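Local coordinates for protein BlEst2 (Bacillus licheniformis, PDB 6WPX) that probably hydrolyses ester bonds as a secreted lipase or esterase, made as a proform in which a C-terminal domain is autoinhibitory, at residues 204-209 with 246-252; 447-453 with 465-471. One frame throughout, in Å; residues are numbered along the deposited sequence.

Interaction 1 of 2, residues 204-209 with 246-252; sequences TLAGNK and NLDTGKW
At the outer edge of the mixed sheet of the alpha/beta-hydrolase domain, Thr-204 on strand 201-205 pairs in parallel with Asn-246 on the outermost strand 245-246. Leu-247 N donates to Thr-204 O (3.0 Å). Thr-204 OG1 donates to Asn-246 OD1 at 2.7 Å, in the carbonyl plane and on a lone pair. A chi1 of 72° sets OG1 between the backbone N and the carbonyl carbon, where Arg-240 also reaches it. A valine here would probably leave Asn-246 OD1 without this donor and Arg-240 without one acceptor. Beyond the strands the two segments stay bonded. Gly-250 N gives a nearly straight bond to Ala-206 O (2.9 Å, 167° at the hydrogen). Asn-208 N returns one to Gly-250 O, and Lys-209 N donates to Trp-252 O (3.0 Å). Trp-252 folds its ring back over Gly-250 CA, 3.4 Å above the ring plane. Leu-205 CD2 touches the ring at CH2 (3.9 Å), and Leu-205 CD1 lies beside Leu-247 CD2. Helix 260-267 covers Trp-252 and Leu-247. Two waters join Lys-209 NZ to Lys-251 O, one only weakly at the lysine. The grip is therefore mainly backbone and polar, with a small apolar patch turned to that helix.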
loop_
_atom_site.group_PDB
_atom_site.type_symbol
_atom_site.label_atom_id
_atom_site.label_comp_id
_atom_site.label_asym_id
_atom_site.label_seq_id
_atom_site.Cartn_x
_atom_site.Cartn_y
_atom_site.Cartn_z
ATOM N N THR A 204 -15.946 -6.582 -2.659
ATOM C CA THR A 204 -14.540 -6.227 -2.878
ATOM C C THR A 204 -13.961 -7.090 -3.950
ATOM O O THR A 204 -14.262 -8.281 -4.030
ATOM C CB THR A 204 -13.681 -6.303 -1.599
ATOM O OG1 THR A 204 -13.492 -7.665 -1.245
ATOM C CG2 THR A 204 -14.255 -5.493 -0.414
ATOM N N LEU A 205 -13.151 -6.479 -4.788
ATOM C CA LEU A 205 -12.365 -7.155 -5.811
ATOM C C LEU A 205 -10.917 -6.876 -5.443
ATOM O O LEU A 205 -10.597 -5.800 -4.920
ATOM C CB LEU A 205 -12.642 -6.632 -7.230
ATOM C CG LEU A 205 -13.708 -7.402 -8.031
ATOM C CD1 LEU A 205 -15.089 -7.184 -7.425
ATOM C CD2 LEU A 205 -13.718 -6.936 -9.503
ATOM N N ALA A 206 -10.058 -7.849 -5.690
ATOM C CA ALA A 206 -8.624 -7.693 -5.445
ATOM C C ALA A 206 -7.873 -8.451 -6.513
ATOM O O ALA A 206 -8.378 -9.447 -7.039
ATOM C CB ALA A 206 -8.255 -8.215 -4.059
ATOM N N GLY A 207 -6.685 -7.968 -6.838
ATOM C CA GLY A 207 -5.822 -8.621 -7.816
ATOM C C GLY A 207 -4.676 -9.369 -7.151
ATOM O O GLY A 207 -4.308 -9.061 -6.008
ATOM N N ASN A 208 -4.111 -10.362 -7.850
ATOM C CA ASN A 208 -2.966 -11.132 -7.323
ATOM C C ASN A 208 -1.784 -11.077 -8.287
ATOM O O ASN A 208 -0.829 -11.818 -8.114
ATOM C CB ASN A 208 -3.352 -12.591 -7.064
ATOM C CG ASN A 208 -3.815 -13.316 -8.296
ATOM O OD1 ASN A 208 -3.553 -12.915 -9.422
ATOM N ND2 ASN A 208 -4.609 -14.331 -8.117
ATOM N N LYS A 209 -1.879 -10.246 -9.326
ATOM C CA LYS A 209 -0.816 -10.156 -10.321
ATOM C C LYS A 209 0.134 -9.014 -9.962
ATOM O O LYS A 209 -0.318 -7.914 -9.688
ATOM C CB LYS A 209 -1.413 -9.960 -11.739
ATOM C CG LYS A 209 -0.368 -10.056 -12.848
ATOM C CD LYS A 209 -0.960 -10.394 -14.218
ATOM C CE LYS A 209 -1.325 -9.168 -15.019
ATOM N NZ LYS A 209 -1.613 -9.505 -16.437
ATOM N N ASN A 246 -16.518 -10.816 -0.538
ATOM C CA ASN A 246 -15.129 -10.661 -0.935
ATOM C C ASN A 246 -14.878 -11.607 -2.092
ATOM O O ASN A 246 -14.708 -12.816 -1.895
ATOM C CB ASN A 246 -14.225 -10.931 0.268
ATOM C CG ASN A 246 -14.404 -9.896 1.336
ATOM O OD1 ASN A 246 -14.181 -8.702 1.115
ATOM N ND2 ASN A 246 -14.769 -10.328 2.531
ATOM N N LEU A 247 -14.929 -11.067 -3.312
ATOM C CA LEU A 247 -14.769 -11.894 -4.498
ATOM C C LEU A 247 -13.347 -12.438 -4.638
ATOM O O LEU A 247 -12.372 -11.691 -4.500
ATOM C CB LEU A 247 -15.189 -11.123 -5.765
ATOM C CG LEU A 247 -15.284 -11.957 -7.033
ATOM C CD1 LEU A 247 -16.427 -12.980 -6.925
ATOM C CD2 LEU A 247 -15.377 -11.057 -8.288
ATOM N N ASP A 248 -13.251 -13.734 -4.920
ATOM C CA ASP A 248 -12.003 -14.450 -5.161
ATOM C C ASP A 248 -11.100 -13.602 -6.043
ATOM O O ASP A 248 -11.536 -12.978 -7.023
ATOM C CB ASP A 248 -12.276 -15.819 -5.818
ATOM C CG ASP A 248 -11.062 -16.733 -5.917
ATOM O OD1 ASP A 248 -10.207 -16.691 -5.008
ATOM O OD2 ASP A 248 -10.996 -17.523 -6.874
ATOM N N THR A 249 -9.851 -13.498 -5.612
ATOM C CA THR A 249 -8.835 -12.691 -6.263
ATOM C C THR A 249 -8.766 -12.997 -7.765
ATOM O O THR A 249 -8.885 -14.152 -8.169
ATOM C CB THR A 249 -7.514 -12.913 -5.497
ATOM O OG1 THR A 249 -7.780 -12.743 -4.105
ATOM C CG2 THR A 249 -6.551 -11.892 -5.788
ATOM N N GLY A 250 -8.647 -11.951 -8.569
ATOM C CA GLY A 250 -8.543 -12.084 -10.018
ATOM C C GLY A 250 -7.120 -11.833 -10.459
ATOM O O GLY A 250 -6.334 -11.254 -9.707
ATOM N N LYS A 251 -6.806 -12.162 -11.711
ATOM C CA LYS A 251 -5.438 -11.998 -12.225
ATOM C C LYS A 251 -5.242 -10.591 -12.775
ATOM O O LYS A 251 -5.080 -10.376 -13.977
ATOM C CB LYS A 251 -5.088 -13.109 -13.218
ATOM C CG LYS A 251 -5.241 -14.500 -12.608
ATOM C CD LYS A 251 -4.796 -15.564 -13.576
ATOM C CE LYS A 251 -5.016 -16.959 -13.038
ATOM N NZ LYS A 251 -4.075 -17.276 -11.934
ATOM N N TRP A 252 -5.343 -9.619 -11.863
ATOM C CA TRP A 252 -5.171 -8.213 -12.172
ATOM C C TRP A 252 -4.073 -7.645 -11.313
ATOM O O TRP A 252 -3.851 -8.106 -10.201
ATOM C CB TRP A 252 -6.478 -7.416 -11.904
ATOM C CG TRP A 252 -7.721 -8.088 -12.415
ATOM C CD1 TRP A 252 -7.995 -8.439 -13.706
ATOM C CD2 TRP A 252 -8.822 -8.560 -11.627
ATOM N NE1 TRP A 252 -9.208 -9.102 -13.774
ATOM C CE2 TRP A 252 -9.730 -9.199 -12.508
ATOM C CE3 TRP A 252 -9.137 -8.504 -10.254
ATOM C CZ2 TRP A 252 -10.933 -9.763 -12.058
ATOM C CZ3 TRP A 252 -10.336 -9.039 -9.820
ATOM C CH2 TRP A 252 -11.204 -9.684 -10.707
HETATM O O HOH W 1 -11.683 -10.196 -6.792
HETATM O O HOH W 2 -7.024 -16.068 -9.650
HETATM O O HOH W 3 -4.592 -8.185 -15.568
HETATM O O HOH W 4 -3.435 -11.714 -16.029
#

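Interaction 2 of 2, residues 447-453 with 465-471; sequences YSVTIDL and RTIIRSI
Asp-452 and Thr-466 lie side by side, pointing the same way, as a non-hydrogen-bonded pair of the beta hairpin 445-456/462-473. The hairpin lies within an antiparallel sheet of the C-terminal part of the chain. Four hydrogen-bonded pairs, from Tyr-447 with Ile-471 to Leu-453 with Arg-465, tie the strands at every second residue. Ile-451 N to Ile-467 O is short and straight (2.7 Å, 174° at the hydrogen).

Thr-466 can be followed outward. Its CB lies 3.5 Å from Asp-452 OD1. Beyond CB the side chain forks. With chi1 at -45°, OG1 sits beside the backbone N and CG2 is anti to it. OG1 donates to Asp-452 OD1 at 2.7 Å, on the syn side and 35° out of the carboxylate plane. Ile-292 N on strand 290-297 bonds to the same OG1. CG2 presses on Thr-450 CG2 at 3.4 Å, tighter than usual for two carbons, and also touches the carboxylate.

Asp-452 OD1 also forms a salt bridge with Arg-293, while OD2 accepts from Trp-161.

The face of Ile-451 and Ile-467 is more apolar. Leu-453 CD1 meets Ile-467 CD1 at 3.6 Å, and Ile-451 CD1 meets Arg-469 CD at 3.7 Å. The Arg-469 guanidinium has Ile-471 CD1 over one face and a salt bridge to Glu-481.

One hairpin face thus carries a buried carboxylate, whose partners Thr-466, Trp-161 and Arg-293 are likely to favour its ionised form. The other is largely aliphatic, with arginines among the aliphatic side chains, and lies against helix 389-397 through Leu-453 and Ile-467.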
loop_
_atom_site.group_PDB
_atom_site.type_symbol
_atom_site.label_atom_id
_atom_site.label_comp_id
_atom_site.label_asym_id
_atom_site.label_seq_id
_atom_site.Cartn_x
_atom_site.Cartn_y
_atom_site.Cartn_z
ATOM N N TYR A 447 2.573 6.379 14.687
ATOM C CA TYR A 447 3.952 5.972 14.899
ATOM C C TYR A 447 4.443 5.139 13.736
ATOM O O TYR A 447 3.718 4.298 13.207
ATOM C CB TYR A 447 4.062 5.085 16.141
ATOM C CG TYR A 447 3.869 5.805 17.446
ATOM C CD1 TYR A 447 2.591 6.094 17.925
ATOM C CD2 TYR A 447 4.958 6.154 18.237
ATOM C CE1 TYR A 447 2.408 6.744 19.140
ATOM C CE2 TYR A 447 4.784 6.780 19.470
ATOM C CZ TYR A 447 3.507 7.059 19.921
ATOM O OH TYR A 447 3.332 7.696 21.122
ATOM N N SER A 448 5.695 5.319 13.403
ATOM C CA SER A 448 6.360 4.433 12.485
ATOM C C SER A 448 7.606 3.988 13.236
ATOM O O SER A 448 8.372 4.822 13.679
ATOM C CB SER A 448 6.705 5.104 11.169
ATOM O OG SER A 448 7.412 4.115 10.445
ATOM N N VAL A 449 7.758 2.681 13.459
ATOM C CA VAL A 449 8.892 2.144 14.175
ATOM C C VAL A 449 9.687 1.251 13.271
ATOM O O VAL A 449 9.143 0.341 12.668
ATOM C CB VAL A 449 8.497 1.452 15.508
ATOM C CG1 VAL A 449 9.738 1.109 16.326
ATOM C CG2 VAL A 449 7.555 2.336 16.327
ATOM N N THR A 450 10.980 1.547 13.152
ATOM C CA THR A 450 11.928 0.761 12.376
ATOM C C THR A 450 12.830 0.030 13.349
ATOM O O THR A 450 13.551 0.667 14.109
ATOM C CB THR A 450 12.722 1.641 11.409
ATOM O OG1 THR A 450 11.830 2.195 10.449
ATOM C CG2 THR A 450 13.766 0.851 10.657
ATOM N N ILE A 451 12.819 -1.303 13.307
ATOM C CA ILE A 451 13.651 -2.138 14.170
ATOM C C ILE A 451 14.655 -2.850 13.291
ATOM O O ILE A 451 14.275 -3.693 12.475
ATOM C CB ILE A 451 12.816 -3.133 15.041
ATOM C CG1 ILE A 451 11.762 -2.397 15.912
ATOM C CG2 ILE A 451 13.738 -4.018 15.918
ATOM C CD1 ILE A 451 10.363 -2.593 15.401
ATOM N N ASP A 452 15.931 -2.488 13.430
ATOM C CA ASP A 452 16.991 -3.140 12.662
ATOM C C ASP A 452 17.593 -4.273 13.467
ATOM O O ASP A 452 18.175 -4.042 14.533
ATOM C CB ASP A 452 18.070 -2.139 12.200
ATOM C CG ASP A 452 17.708 -1.607 10.820
ATOM O OD1 ASP A 452 17.907 -2.353 9.821
ATOM O OD2 ASP A 452 17.166 -0.476 10.740
ATOM N N LEU A 453 17.418 -5.493 12.960
ATOM C CA LEU A 453 17.909 -6.725 13.548
ATOM C C LEU A 453 19.169 -7.191 12.875
ATOM O O LEU A 453 19.264 -7.186 11.651
ATOM C CB LEU A 453 16.857 -7.841 13.431
ATOM C CG LEU A 453 15.521 -7.664 14.143
ATOM C CD1 LEU A 453 14.663 -8.886 13.932
ATOM C CD2 LEU A 453 15.706 -7.488 15.656
ATOM N N ARG A 465 17.982 -7.856 9.071
ATOM C CA ARG A 465 16.592 -7.579 8.635
ATOM C C ARG A 465 16.151 -6.276 9.284
ATOM O O ARG A 465 16.678 -5.929 10.313
ATOM C CB ARG A 465 15.587 -8.692 8.935
ATOM C CG ARG A 465 15.865 -10.010 8.243
ATOM C CD ARG A 465 15.716 -10.019 6.749
ATOM N NE ARG A 465 15.583 -11.350 6.201
ATOM C CZ ARG A 465 16.580 -12.165 5.930
ATOM N NH1 ARG A 465 17.825 -11.793 6.141
ATOM N NH2 ARG A 465 16.331 -13.354 5.431
ATOM N N THR A 466 15.176 -5.641 8.677
ATOM C CA THR A 466 14.590 -4.391 9.135
ATOM C C THR A 466 13.089 -4.588 9.202
ATOM O O THR A 466 12.457 -4.883 8.186
ATOM C CB THR A 466 14.931 -3.242 8.190
ATOM O OG1 THR A 466 16.310 -3.288 7.833
ATOM C CG2 THR A 466 14.600 -1.901 8.800
ATOM N N ILE A 467 12.525 -4.432 10.396
ATOM C CA ILE A 467 11.090 -4.578 10.622
ATOM C C ILE A 467 10.510 -3.200 10.771
ATOM O O ILE A 467 11.039 -2.393 11.524
ATOM C CB ILE A 467 10.805 -5.463 11.873
ATOM C CG1 ILE A 467 11.447 -6.872 11.680
ATOM C CG2 ILE A 467 9.271 -5.555 12.185
ATOM C CD1 ILE A 467 11.380 -7.780 12.859
ATOM N N ILE A 468 9.423 -2.925 10.042
ATOM C CA ILE A 468 8.694 -1.665 10.131
ATOM C C ILE A 468 7.317 -1.927 10.745
ATOM O O ILE A 468 6.558 -2.754 10.245
ATOM C CB ILE A 468 8.595 -0.946 8.759
ATOM C CG1 ILE A 468 9.992 -0.463 8.320
ATOM C CG2 ILE A 468 7.558 0.224 8.812
ATOM C CD1 ILE A 468 10.046 -0.012 6.950
ATOM N N ARG A 469 7.007 -1.211 11.825
ATOM C CA ARG A 469 5.716 -1.287 12.504
ATOM C C ARG A 469 5.022 0.064 12.386
ATOM O O ARG A 469 5.651 1.116 12.545
ATOM C CB ARG A 469 5.890 -1.663 13.976
ATOM C CG ARG A 469 6.490 -3.052 14.194
ATOM C CD ARG A 469 6.736 -3.309 15.664
ATOM N NE ARG A 469 5.487 -3.440 16.418
ATOM C CZ ARG A 469 5.415 -3.502 17.743
ATOM N NH1 ARG A 469 6.516 -3.429 18.480
ATOM N NH2 ARG A 469 4.239 -3.629 18.343
ATOM N N SER A 470 3.724 0.015 12.110
ATOM C CA SER A 470 2.825 1.146 11.964
ATOM C C SER A 470 1.797 1.070 13.069
ATOM O O SER A 470 1.027 0.122 13.123
ATOM C CB SER A 470 2.131 1.094 10.605
ATOM O OG SER A 470 1.273 2.207 10.430
ATOM N N ILE A 471 1.794 2.049 13.960
ATOM C CA ILE A 471 0.904 2.049 15.130
ATOM C C ILE A 471 0.193 3.364 15.292
ATOM O O ILE A 471 0.835 4.403 15.372
ATOM C CB ILE A 471 1.674 1.662 16.445
ATOM C CG1 ILE A 471 2.451 0.329 16.283
ATOM C CG2 ILE A 471 0.724 1.607 17.676
ATOM C CD1 ILE A 471 3.516 0.041 17.293
HETATM O O HOH W 5 3.148 4.126 10.353
HETATM O O HOH W 6 19.274 -4.756 10.118
#

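The two contacts belong to different parts of the fold and share no strand or helix. Their centres are about 28 Å apart, on opposite sides of the chain's centre, and their nearest atoms are about 20 Å apart. Interaction 1 is partly buried, at the margin of the hydrolase sheet. Its pairing is brief: one parallel bridge, then a single bridge after a shift of one in register. Interaction 2 is buried within the hairpin, in a continuous antiparallel ladder. Waters bridge both contacts. Each has a threonine hydroxyl giving its proton to a side-chain oxygen, but the acceptor is an amide in 204-209 with 246-252 and a carboxylate, probably ionised, in 447-453 with 465-471.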